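Local atomic coordinates of sortase-like protein (Streptococcus suis, PDB entry 3RE9), a protein that acts as a class C sortase, a transpeptidase that probably links pilin subunits covalently into pili on the bacterial surface. Residues A92-P97 with L101-T106; Y46-I49 with V54-P57; E39-I44 with S63-Q68; V127-V132 with F138-V143. All blocks are in the same frame, centred on the assembly; numbering follows the deposited sequence.

All four contacts fall on or beside the one curled sheet of the sortase fold. Contact 3 comes first along the chain and encloses contact 2, the hairpin of strands 43-49 and 54-60; contacts 1 and 4 follow in series. Contact 2 touches contact 1, their centres about 13 Å apart, where Leu101 and Phe102 pack on Val47, Val54 and Leu56. Contact 3 meets contact 1 through the probable hydrogen bond from His93 to Glu64. Contacts 2 and 3 thus pack against the region where sortases carry their active-site histidine and cysteine. Contact 4 lies on strand 122-133, its centre about 23 Å from that of contact 3, on the opposite side of the chain's centre.

Contact 1 of 4, residues A92-P97 with L101-T106; sequences AHTGLP and LFTDLT
Ala92 puts its methyl group over one face of the Phe102 ring, 3.7 Å from CB to the centroid and 20° off the normal, displaced toward the rim near CG and CD2. This is a CH-pi contact. The same CB lies 4.1 Å from Leu101 CB, so one small side chain packs against two successive residues of the other segment. A little further along, Leu96 turns CG anti to its own N (chi1 -162°), and its CD2 reaches Leu101 CD1 at 4.1 Å.

Both segments belong to the long loop that leaves strand 86-91 of the sortase barrel and leads to strand 113-117. The loop folds back on itself beside strand 148-156, where Thr94 touches Cys155 and Phe102 rests on Leu152. This is the region in which sortases carry their active-site histidine and cysteine. The imidazole of His93 is hydrogen-bonded through NE2 to Glu64 OE2 on helix 64-69.

Two weak hydrogen bonds run directly between the segments. Phe102 N donates to His93 O at 3.0 Å with a bent geometry (134°). Gly95 N points nearly straight at Thr103 OG1 but is long, 3.4 Å, and that hydroxyl has a stronger partner in Arg100 O. The positive phi of Gly95 suits a glycine at this bend.

One water adds a bridge. It donates to Thr103 O at 2.6 Å and is hydrogen-bonded to Thr94 OG1 at 3.1 Å; the Thr94 hydroxyl also bonds to the Thr154 hydroxyl on the neighbouring strand.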
loop_
_atom_site.group_PDB
_atom_site.type_symbol
_atom_site.label_atom_id
_atom_site.label_comp_id
_atom_site.label_asym_id
_atom_site.label_seq_id
_atom_site.Cartn_x
_atom_site.Cartn_y
_atom_site.Cartn_z
ATOM N N ALA A 92 -6.841 -2.413 -5.648
ATOM C CA ALA A 92 -8.146 -2.021 -6.233
ATOM C C ALA A 92 -8.514 -2.947 -7.361
ATOM O O ALA A 92 -7.642 -3.621 -7.915
ATOM C CB ALA A 92 -8.141 -0.602 -6.726
ATOM N N HIS A 93 -9.807 -2.962 -7.702
ATOM C CA HIS A 93 -10.375 -3.757 -8.797
ATOM C C HIS A 93 -10.011 -3.291 -10.214
ATOM O O HIS A 93 -9.780 -2.104 -10.479
ATOM C CB HIS A 93 -11.901 -3.762 -8.703
ATOM C CG HIS A 93 -12.457 -4.436 -7.477
ATOM N ND1 HIS A 93 -12.009 -5.658 -7.018
ATOM C CD2 HIS A 93 -13.476 -4.085 -6.658
ATOM C CE1 HIS A 93 -12.702 -6.015 -5.951
ATOM N NE2 HIS A 93 -13.601 -5.078 -5.715
ATOM N N THR A 94 -9.999 -4.268 -11.117
ATOM C CA THR A 94 -9.850 -4.116 -12.554
ATOM C C THR A 94 -11.103 -4.739 -13.186
ATOM O O THR A 94 -11.499 -5.865 -12.842
ATOM C CB THR A 94 -8.583 -4.855 -13.045
ATOM O OG1 THR A 94 -7.429 -4.066 -12.753
ATOM C CG2 THR A 94 -8.621 -5.110 -14.513
ATOM N N GLY A 95 -11.750 -3.991 -14.081
ATOM C CA GLY A 95 -12.901 -4.500 -14.810
ATOM C C GLY A 95 -14.217 -4.439 -14.074
ATOM O O GLY A 95 -15.142 -5.180 -14.415
ATOM N N LEU A 96 -14.290 -3.576 -13.056
ATOM C CA LEU A 96 -15.537 -3.283 -12.335
ATOM C C LEU A 96 -16.216 -2.203 -13.150
ATOM O O LEU A 96 -15.555 -1.196 -13.513
ATOM C CB LEU A 96 -15.277 -2.813 -10.890
ATOM C CG LEU A 96 -16.438 -2.858 -9.867
ATOM C CD1 LEU A 96 -16.767 -4.276 -9.386
ATOM C CD2 LEU A 96 -16.162 -1.967 -8.666
ATOM N N PRO A 97 -17.501 -2.427 -13.523
ATOM C CA PRO A 97 -18.277 -1.462 -14.352
ATOM C C PRO A 97 -18.497 -0.100 -13.676
ATOM O O PRO A 97 -18.426 0.954 -14.335
ATOM C CB PRO A 97 -19.613 -2.186 -14.581
ATOM C CG PRO A 97 -19.289 -3.662 -14.352
ATOM C CD PRO A 97 -18.279 -3.650 -13.239
ATOM N N LEU A 101 -10.942 2.385 -11.577
ATOM C CA LEU A 101 -10.008 2.008 -10.493
ATOM C C LEU A 101 -8.618 1.580 -11.045
ATOM O O LEU A 101 -8.030 2.342 -11.815
ATOM C CB LEU A 101 -10.662 1.012 -9.522
ATOM C CG LEU A 101 -11.917 1.579 -8.827
ATOM C CD1 LEU A 101 -12.956 0.513 -8.487
ATOM C CD2 LEU A 101 -11.570 2.443 -7.595
ATOM N N PHE A 102 -8.107 0.394 -10.702
ATOM C CA PHE A 102 -6.767 -0.025 -11.167
ATOM C C PHE A 102 -6.639 -0.672 -12.561
ATOM O O PHE A 102 -5.615 -1.268 -12.902
ATOM C CB PHE A 102 -6.110 -0.910 -10.077
ATOM C CG PHE A 102 -5.419 -0.125 -8.965
ATOM C CD1 PHE A 102 -5.488 1.271 -8.906
ATOM C CD2 PHE A 102 -4.739 -0.787 -7.960
ATOM C CE1 PHE A 102 -4.854 1.981 -7.843
ATOM C CE2 PHE A 102 -4.109 -0.092 -6.912
ATOM C CZ PHE A 102 -4.176 1.282 -6.849
ATOM N N THR A 103 -7.687 -0.541 -13.377
ATOM C CA THR A 103 -7.774 -1.207 -14.697
ATOM C C THR A 103 -6.528 -0.984 -15.548
ATOM O O THR A 103 -6.074 -1.894 -16.251
ATOM C CB THR A 103 -9.008 -0.710 -15.461
ATOM O OG1 THR A 103 -10.192 -1.010 -14.706
ATOM C CG2 THR A 103 -9.095 -1.316 -16.878
ATOM N N ASP A 104 -5.979 0.226 -15.482
ATOM C CA ASP A 104 -4.914 0.635 -16.390
ATOM C C ASP A 104 -3.522 0.453 -15.782
ATOM O O ASP A 104 -2.557 1.033 -16.270
ATOM C CB ASP A 104 -5.135 2.078 -16.868
ATOM C CG ASP A 104 -6.275 2.208 -17.894
ATOM O OD1 ASP A 104 -6.542 1.266 -18.677
ATOM O OD2 ASP A 104 -6.910 3.285 -17.928
ATOM N N LEU A 105 -3.429 -0.350 -14.720
ATOM C CA LEU A 105 -2.173 -0.673 -14.049
ATOM C C LEU A 105 -1.281 -1.550 -14.897
ATOM O O LEU A 105 -0.054 -1.582 -14.709
ATOM C CB LEU A 105 -2.471 -1.407 -12.749
ATOM C CG LEU A 105 -1.496 -1.230 -11.585
ATOM C CD1 LEU A 105 -1.378 0.246 -11.155
ATOM C CD2 LEU A 105 -1.974 -2.126 -10.417
ATOM N N THR A 106 -1.915 -2.293 -15.799
ATOM C CA THR A 106 -1.240 -3.059 -16.827
ATOM C C THR A 106 -0.411 -2.158 -17.765
ATOM O O THR A 106 0.519 -2.621 -18.400
ATOM C CB THR A 106 -2.242 -3.936 -17.643
ATOM O OG1 THR A 106 -3.403 -3.170 -17.986
ATOM C CG2 THR A 106 -2.675 -5.137 -16.848
HETATM O O HOH W 1 -5.140 -3.836 -14.810
#

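Contact 2 of 4, residues Y46-I49 with V54-P57; sequences YVEI and VKLP
The Tyr46 ring takes the ammonium of Lys55 over one face: NZ stands 5.0 Å from the centroid, 24° off the normal, a cation-pi contact. Leu56 O and Pro57 N approach the ring obliquely, and Pro57 CB meets CE2 of Tyr46 at 4.1 Å. Lys55 CD lies over one face of the Glu48 carboxylate, 3.4 Å from OE1. Strands 43-49 and 54-60 make a beta hairpin in the sortase barrel, almost exactly antiparallel (171°), and Tyr46, Glu48, Lys55 and Pro57 share one face of it.

Glu48 is fully extended, CG anti to N with chi1 179°, while the lysine chain bends at three torsions. That bend turns NZ toward the tyrosine and leaves it 4.3 Å from Glu48 OE1, beyond a salt bridge. OE1 is instead hydrogen-bonded to His117 NE2 on strand 113-117, and the Tyr46 hydroxyl to Lys43 NZ.

Four backbone bonds tie the strands through two hydrogen-bonded pairs, Val47 with Leu56 and Ile49 with Val54. The shortest is Ile49 N to Val54 O, 2.7 Å. CA-H groups of Tyr46, Glu48 and Lys55 also approach Leu56 O, Val54 O and Val47 O, which already take N-H bonds. The other face is apolar: Val47 and Ile49 pack on Leu152 of strand 148-156, Val47 and Leu56 on Val71, and Ile49 CD1 lies alongside Val54 CG1 at 3.7 Å.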
loop_
_atom_site.group_PDB
_atom_site.type_symbol
_atom_site.label_atom_id
_atom_site.label_comp_id
_atom_site.label_asym_id
_atom_site.label_seq_id
_atom_site.Cartn_x
_atom_site.Cartn_y
_atom_site.Cartn_z
ATOM N N TYR A 46 -4.444 9.344 -0.468
ATOM C CA TYR A 46 -4.600 9.164 -1.913
ATOM C C TYR A 46 -3.393 8.435 -2.522
ATOM O O TYR A 46 -2.267 8.592 -2.064
ATOM C CB TYR A 46 -4.821 10.524 -2.607
ATOM C CG TYR A 46 -6.135 11.208 -2.246
ATOM C CD1 TYR A 46 -6.225 12.060 -1.146
ATOM C CD2 TYR A 46 -7.285 10.999 -3.009
ATOM C CE1 TYR A 46 -7.434 12.679 -0.809
ATOM C CE2 TYR A 46 -8.497 11.596 -2.686
ATOM C CZ TYR A 46 -8.563 12.439 -1.600
ATOM O OH TYR A 46 -9.764 13.033 -1.278
ATOM N N VAL A 47 -3.641 7.617 -3.536
ATOM C CA VAL A 47 -2.579 7.217 -4.444
ATOM C C VAL A 47 -2.810 7.891 -5.801
ATOM O O VAL A 47 -3.928 7.934 -6.315
ATOM C CB VAL A 47 -2.394 5.650 -4.522
ATOM C CG1 VAL A 47 -3.662 4.949 -5.040
ATOM C CG2 VAL A 47 -1.117 5.252 -5.298
ATOM N N GLU A 48 -1.747 8.473 -6.343
ATOM C CA GLU A 48 -1.782 9.096 -7.665
ATOM C C GLU A 48 -0.789 8.443 -8.606
ATOM O O GLU A 48 0.382 8.318 -8.274
ATOM C CB GLU A 48 -1.440 10.567 -7.542
ATOM C CG GLU A 48 -1.420 11.310 -8.879
ATOM C CD GLU A 48 -1.109 12.772 -8.700
ATOM O OE1 GLU A 48 -1.250 13.263 -7.548
ATOM O OE2 GLU A 48 -0.724 13.421 -9.702
ATOM N N ILE A 49 -1.259 8.028 -9.778
ATOM C CA ILE A 49 -0.367 7.530 -10.848
ATOM C C ILE A 49 -0.523 8.378 -12.135
ATOM O O ILE A 49 -1.404 8.121 -12.955
ATOM C CB ILE A 49 -0.572 6.033 -11.111
ATOM C CG1 ILE A 49 -0.780 5.308 -9.776
ATOM C CG2 ILE A 49 0.615 5.473 -11.832
ATOM C CD1 ILE A 49 -1.891 4.307 -9.776
ATOM N N VAL A 54 -4.457 8.389 -12.807
ATOM C CA VAL A 54 -5.200 7.856 -11.676
ATOM C C VAL A 54 -4.892 8.701 -10.418
ATOM O O VAL A 54 -3.728 9.065 -10.152
ATOM C CB VAL A 54 -4.888 6.337 -11.472
ATOM C CG1 VAL A 54 -5.207 5.876 -10.055
ATOM C CG2 VAL A 54 -5.609 5.489 -12.512
ATOM N N LYS A 55 -5.961 9.044 -9.696
ATOM C CA LYS A 55 -5.890 9.691 -8.384
ATOM C C LYS A 55 -7.099 9.231 -7.569
ATOM O O LYS A 55 -8.225 9.659 -7.789
ATOM C CB LYS A 55 -5.809 11.217 -8.514
ATOM C CG LYS A 55 -5.434 11.948 -7.252
ATOM C CD LYS A 55 -4.662 13.193 -7.581
ATOM C CE LYS A 55 -5.079 14.413 -6.727
ATOM N NZ LYS A 55 -4.739 14.353 -5.281
ATOM N N LEU A 56 -6.860 8.310 -6.650
ATOM C CA LEU A 56 -7.947 7.628 -5.947
ATOM C C LEU A 56 -7.729 7.717 -4.443
ATOM O O LEU A 56 -6.570 7.719 -3.996
ATOM C CB LEU A 56 -8.051 6.145 -6.383
ATOM C CG LEU A 56 -8.453 5.856 -7.834
ATOM C CD1 LEU A 56 -8.213 4.403 -8.178
ATOM C CD2 LEU A 56 -9.914 6.249 -8.136
ATOM N N PRO A 57 -8.833 7.794 -3.673
ATOM C CA PRO A 57 -8.793 7.713 -2.206
ATOM C C PRO A 57 -8.400 6.319 -1.702
ATOM O O PRO A 57 -8.923 5.305 -2.174
ATOM C CB PRO A 57 -10.237 8.044 -1.784
ATOM C CG PRO A 57 -11.093 7.748 -3.027
ATOM C CD PRO A 57 -10.205 7.991 -4.198
#

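Contact 3 of 4, residues E39-I44 with S63-Q68; sequences ELHEKI and SETVLQ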
loop_
_atom_site.group_PDB
_atom_site.type_symbol
_atom_site.label_atom_id
_atom_site.label_comp_id
_atom_site.label_asym_id
_atom_site.label_seq_id
_atom_site.Cartn_x
_atom_site.Cartn_y
_atom_site.Cartn_z
ATOM N N GLU A 39 -12.017 -1.133 11.446
ATOM C CA GLU A 39 -13.412 -1.180 11.863
ATOM C C GLU A 39 -14.186 -0.053 11.176
ATOM O O GLU A 39 -15.368 -0.188 10.867
ATOM C CB GLU A 39 -13.470 -1.080 13.386
ATOM C CG GLU A 39 -14.824 -1.188 14.050
ATOM C CD GLU A 39 -14.700 -0.950 15.583
ATOM O OE1 GLU A 39 -13.548 -0.759 16.081
ATOM O OE2 GLU A 39 -15.744 -0.948 16.289
ATOM N N LEU A 40 -13.506 1.048 10.892
ATOM C CA LEU A 40 -14.189 2.223 10.361
ATOM C C LEU A 40 -13.977 2.506 8.888
ATOM O O LEU A 40 -14.385 3.577 8.434
ATOM C CB LEU A 40 -13.796 3.471 11.162
ATOM C CG LEU A 40 -14.318 3.535 12.587
ATOM C CD1 LEU A 40 -13.324 4.278 13.414
ATOM C CD2 LEU A 40 -15.666 4.210 12.601
ATOM N N HIS A 41 -13.364 1.573 8.147
ATOM C CA HIS A 41 -13.004 1.782 6.725
ATOM C C HIS A 41 -12.373 3.149 6.519
ATOM O O HIS A 41 -12.667 3.851 5.523
ATOM C CB HIS A 41 -14.216 1.633 5.803
ATOM C CG HIS A 41 -15.062 0.459 6.140
ATOM N ND1 HIS A 41 -16.286 0.581 6.756
ATOM C CD2 HIS A 41 -14.834 -0.866 6.009
ATOM C CE1 HIS A 41 -16.785 -0.621 6.976
ATOM N NE2 HIS A 41 -15.929 -1.515 6.519
ATOM N N GLU A 42 -11.527 3.521 7.479
ATOM C CA GLU A 42 -11.036 4.875 7.593
ATOM C C GLU A 42 -10.171 5.284 6.429
ATOM O O GLU A 42 -9.280 4.538 6.023
ATOM C CB GLU A 42 -10.257 5.046 8.893
ATOM C CG GLU A 42 -9.774 6.468 9.118
ATOM C CD GLU A 42 -9.346 6.709 10.522
ATOM O OE1 GLU A 42 -8.119 6.841 10.735
ATOM O OE2 GLU A 42 -10.232 6.731 11.410
ATOM N N LYS A 43 -10.430 6.484 5.907
ATOM C CA LYS A 43 -9.639 7.051 4.804
ATOM C C LYS A 43 -8.201 7.359 5.251
ATOM O O LYS A 43 -7.983 7.997 6.275
ATOM C CB LYS A 43 -10.333 8.293 4.234
ATOM C CG LYS A 43 -9.802 8.731 2.906
ATOM C CD LYS A 43 -10.306 10.109 2.559
ATOM C CE LYS A 43 -9.688 10.580 1.252
ATOM N NZ LYS A 43 -10.567 11.456 0.433
ATOM N N ILE A 44 -7.221 6.882 4.498
ATOM C CA ILE A 44 -5.822 7.149 4.826
ATOM C C ILE A 44 -5.254 8.314 4.021
ATOM O O ILE A 44 -4.502 9.138 4.555
ATOM C CB ILE A 44 -4.920 5.913 4.636
ATOM C CG1 ILE A 44 -5.266 4.804 5.644
ATOM C CG2 ILE A 44 -3.438 6.327 4.774
ATOM C CD1 ILE A 44 -4.577 3.464 5.331
ATOM N N SER A 63 -12.030 -4.503 2.608
ATOM C CA SER A 63 -13.456 -4.817 2.622
ATOM C C SER A 63 -14.131 -4.394 1.319
ATOM O O SER A 63 -13.612 -3.549 0.592
ATOM C CB SER A 63 -14.137 -4.174 3.838
ATOM O OG SER A 63 -14.193 -2.770 3.719
ATOM N N GLU A 64 -15.287 -4.966 1.011
ATOM C CA GLU A 64 -15.961 -4.574 -0.223
ATOM C C GLU A 64 -16.534 -3.156 -0.204
ATOM O O GLU A 64 -16.695 -2.542 -1.268
ATOM C CB GLU A 64 -16.983 -5.611 -0.686
ATOM C CG GLU A 64 -17.214 -5.573 -2.213
ATOM C CD GLU A 64 -15.949 -5.821 -3.080
ATOM O OE1 GLU A 64 -15.129 -6.739 -2.783
ATOM O OE2 GLU A 64 -15.807 -5.104 -4.100
ATOM N N THR A 65 -16.795 -2.631 0.997
ATOM C CA THR A 65 -17.133 -1.207 1.189
ATOM C C THR A 65 -16.033 -0.359 0.595
ATOM O O THR A 65 -16.301 0.577 -0.155
ATOM C CB THR A 65 -17.256 -0.806 2.682
ATOM O OG1 THR A 65 -18.108 -1.727 3.365
ATOM C CG2 THR A 65 -17.854 0.568 2.818
ATOM N N VAL A 66 -14.799 -0.696 0.941
ATOM C CA VAL A 66 -13.641 0.023 0.465
ATOM C C VAL A 66 -13.424 -0.191 -1.022
ATOM O O VAL A 66 -13.268 0.784 -1.781
ATOM C CB VAL A 66 -12.397 -0.364 1.293
ATOM C CG1 VAL A 66 -11.119 -0.077 0.552
ATOM C CG2 VAL A 66 -12.438 0.365 2.649
ATOM N N LEU A 67 -13.454 -1.459 -1.448
ATOM C CA LEU A 67 -13.062 -1.821 -2.802
ATOM C C LEU A 67 -14.078 -1.395 -3.862
ATOM O O LEU A 67 -13.737 -1.307 -5.059
ATOM C CB LEU A 67 -12.705 -3.318 -2.891
ATOM C CG LEU A 67 -11.503 -3.827 -2.075
ATOM C CD1 LEU A 67 -11.131 -5.223 -2.475
ATOM C CD2 LEU A 67 -10.271 -2.939 -2.209
ATOM N N GLN A 68 -15.314 -1.130 -3.422
ATOM C CA GLN A 68 -16.368 -0.572 -4.288
ATOM C C GLN A 68 -16.216 0.935 -4.566
ATOM O O GLN A 68 -16.626 1.405 -5.627
ATOM C CB GLN A 68 -17.768 -0.859 -3.724
ATOM C CG GLN A 68 -18.213 -2.326 -3.844
ATOM C CD GLN A 68 -18.230 -2.798 -5.286
ATOM O OE1 GLN A 68 -18.713 -2.079 -6.172
ATOM N NE2 GLN A 68 -17.678 -3.994 -5.542
#
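A Schellman motif ends helix 21-39, and its C-prime residue, His41, with positive phi, holds its imidazole against the first turn of helix 64-69. Thr65 lies over the ring: its CB is 4.1 Å from the centroid and only 9° off the normal, so the CH-pi contact is nearly central. The two side chains cross at about a right angle. The opposite face looks at a carbonyl, Glu39 O, 4.1 Å above the ring plane, which places the imidazole between its own helix end and the start of the next helix.

Ser63 comes in obliquely to the ring. Its OG stands between the backbone N and the carbonyl carbon (chi1 69°), a rotamer that brings the hydroxyl within 3.0 Å of His41 CD2, a close approach to a ring carbon. At the root of the side chain, Val66 CG2 touches His41 CB at 3.8 Å, and Val66 in turn rests on Tyr59 of strand 54-60.

Within the sortase fold this packing joins the N-terminal helical part to helix 64-69, the short helix that follows the 43-49/54-60 hairpin. Ser63 occupies the N-cap position of that helix, and its carbonyl O accepts from Leu67 N at 2.9 Å.

On the far side of the helix from His41, Gln68 NE2 donates to Glu64 OE2 at 2.6 Å, on the anti side of the carboxylate, tilted out of its plane. Gln68 OE1 takes a hydrogen bond from Lys98 NZ.

Contact 4 of 4, residues V127-V132 with F138-V143; sequences VDQIVV and FEELLV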
loop_
_atom_site.group_PDB
_atom_site.type_symbol
_atom_site.label_atom_id
_atom_site.label_comp_id
_atom_site.label_asym_id
_atom_site.label_seq_id
_atom_site.Cartn_x
_atom_site.Cartn_y
_atom_site.Cartn_z
ATOM N N VAL A 127 8.665 2.785 -9.911
ATOM C CA VAL A 127 8.463 1.384 -10.323
ATOM C C VAL A 127 9.761 0.679 -10.743
ATOM O O VAL A 127 10.399 1.081 -11.741
ATOM C CB VAL A 127 7.384 1.250 -11.439
ATOM C CG1 VAL A 127 7.227 -0.215 -11.878
ATOM C CG2 VAL A 127 6.054 1.829 -10.958
ATOM N N ASP A 128 10.145 -0.357 -9.975
ATOM C CA ASP A 128 11.350 -1.144 -10.255
ATOM C C ASP A 128 11.126 -2.644 -10.559
ATOM O O ASP A 128 12.094 -3.357 -10.863
ATOM C CB ASP A 128 12.371 -0.980 -9.124
ATOM C CG ASP A 128 11.971 -1.712 -7.844
ATOM O OD1 ASP A 128 10.816 -2.171 -7.743
ATOM O OD2 ASP A 128 12.818 -1.820 -6.926
ATOM N N GLN A 129 9.857 -3.109 -10.473
ATOM C CA GLN A 129 9.487 -4.517 -10.680
ATOM C C GLN A 129 7.978 -4.725 -10.887
ATOM O O GLN A 129 7.164 -4.233 -10.123
ATOM C CB GLN A 129 9.981 -5.367 -9.524
ATOM C CG GLN A 129 9.519 -6.802 -9.553
ATOM C CD GLN A 129 10.080 -7.592 -8.389
ATOM O OE1 GLN A 129 11.297 -7.761 -8.282
ATOM N NE2 GLN A 129 9.202 -8.054 -7.489
ATOM N N ILE A 130 7.625 -5.442 -11.946
ATOM C CA ILE A 130 6.241 -5.788 -12.254
ATOM C C ILE A 130 6.199 -7.307 -12.393
ATOM O O ILE A 130 6.999 -7.904 -13.112
ATOM C CB ILE A 130 5.721 -5.072 -13.519
ATOM C CG1 ILE A 130 5.708 -3.572 -13.282
ATOM C CG2 ILE A 130 4.311 -5.563 -13.929
ATOM C CD1 ILE A 130 5.796 -2.775 -14.548
ATOM N N VAL A 131 5.284 -7.918 -11.656
ATOM C CA VAL A 131 5.211 -9.357 -11.523
ATOM C C VAL A 131 3.739 -9.747 -11.703
ATOM O O VAL A 131 2.848 -9.058 -11.218
ATOM C CB VAL A 131 5.820 -9.807 -10.149
ATOM C CG1 VAL A 131 5.190 -11.076 -9.616
ATOM C CG2 VAL A 131 7.328 -9.994 -10.267
ATOM N N VAL A 132 3.502 -10.819 -12.455
ATOM C CA VAL A 132 2.202 -11.461 -12.485
ATOM C C VAL A 132 2.335 -12.740 -11.657
ATOM O O VAL A 132 3.079 -13.659 -12.031
ATOM C CB VAL A 132 1.716 -11.726 -13.943
ATOM C CG1 VAL A 132 0.455 -12.598 -13.970
ATOM C CG2 VAL A 132 1.481 -10.406 -14.658
ATOM N N PHE A 138 2.776 -14.784 -2.070
ATOM C CA PHE A 138 3.017 -13.545 -1.341
ATOM C C PHE A 138 4.472 -13.083 -1.272
ATOM O O PHE A 138 4.740 -11.983 -0.793
ATOM C CB PHE A 138 2.410 -13.639 0.074
ATOM C CG PHE A 138 0.908 -13.558 0.091
ATOM C CD1 PHE A 138 0.139 -14.699 -0.024
ATOM C CD2 PHE A 138 0.267 -12.327 0.208
ATOM C CE1 PHE A 138 -1.261 -14.635 -0.024
ATOM C CE2 PHE A 138 -1.139 -12.232 0.208
ATOM C CZ PHE A 138 -1.903 -13.398 0.088
ATOM N N GLU A 139 5.395 -13.900 -1.773
ATOM C CA GLU A 139 6.848 -13.653 -1.649
ATOM C C GLU A 139 7.366 -12.254 -2.074
ATOM O O GLU A 139 8.425 -11.812 -1.602
ATOM C CB GLU A 139 7.627 -14.746 -2.394
ATOM C CG GLU A 139 7.409 -14.685 -3.908
ATOM C CD GLU A 139 7.993 -15.854 -4.682
ATOM O OE1 GLU A 139 8.715 -16.687 -4.067
ATOM O OE2 GLU A 139 7.727 -15.917 -5.923
ATOM N N GLU A 140 6.629 -11.584 -2.969
ATOM C CA GLU A 140 6.991 -10.262 -3.494
ATOM C C GLU A 140 6.312 -9.105 -2.753
ATOM O O GLU A 140 6.564 -7.929 -3.034
ATOM C CB GLU A 140 6.685 -10.178 -4.990
ATOM C CG GLU A 140 7.473 -11.174 -5.838
ATOM C CD GLU A 140 9.000 -10.952 -5.803
ATOM O OE1 GLU A 140 9.490 -9.894 -5.320
ATOM O OE2 GLU A 140 9.711 -11.857 -6.287
ATOM N N LEU A 141 5.459 -9.441 -1.797
ATOM C CA LEU A 141 4.776 -8.422 -1.029
ATOM C C LEU A 141 5.356 -8.252 0.384
ATOM O O LEU A 141 4.805 -7.517 1.201
ATOM C CB LEU A 141 3.261 -8.715 -0.991
ATOM C CG LEU A 141 2.570 -8.858 -2.354
ATOM C CD1 LEU A 141 1.114 -9.291 -2.205
ATOM C CD2 LEU A 141 2.686 -7.575 -3.180
ATOM N N LEU A 142 6.469 -8.925 0.676
ATOM C CA LEU A 142 6.967 -8.971 2.059
ATOM C C LEU A 142 7.816 -7.735 2.396
ATOM O O LEU A 142 8.192 -6.971 1.504
ATOM C CB LEU A 142 7.695 -10.300 2.357
ATOM C CG LEU A 142 6.934 -11.601 2.016
ATOM C CD1 LEU A 142 7.761 -12.847 2.304
ATOM C CD2 LEU A 142 5.556 -11.670 2.719
ATOM N N VAL A 143 8.076 -7.525 3.686
ATOM C CA VAL A 143 8.929 -6.438 4.124
ATOM C C VAL A 143 10.398 -6.807 3.855
ATOM O O VAL A 143 10.892 -7.863 4.279
ATOM C CB VAL A 143 8.711 -6.090 5.619
ATOM C CG1 VAL A 143 9.663 -5.015 6.043
ATOM C CG2 VAL A 143 7.260 -5.631 5.906
#
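Gln129 and Glu140 meet through one bond: Gln129 NE2 donates to Glu140 OE1 over 2.9 Å, with an N-H...O angle of 157°. The glutamine reaches out as a straight arm. CG is anti to N (chi1 173°) and the chain stays extended to CD, so the amide stands well off the strand. Glu140 does the reverse. Its CG lies beside the backbone N, and the chain bends at chi2 (-63°), so that CD turns back toward the main chain instead of running on extended.

The two flat groups are turned almost square to each other. The acceptor oxygen lies in the amide plane, whereas the amide nitrogen comes to the carboxylate from above its plane.

Gln129 sits on strand 122-133 of the sortase barrel, where it and Asp128 both face Arg168 in a classic beta bulge. Glu140 belongs to the loop leading to strand 148-156, in a type I turn from Phe138 to Leu141 closed by Leu141 N to Phe138 O, 2.8 Å. Leu141, the last residue of the turn, is buried and packs on Thr151, Leu153 and Leu166; just after it, Leu142 O bonds to ND1 of His87.

Two residues up the strand from Gln129, Val131 holds CG1 4.4 Å from Glu140 CG, a distant, marginal approach. Both segments are at the protein surface here, their nearest CA atoms, those of Val131 and Glu140, still 8.3 Å apart.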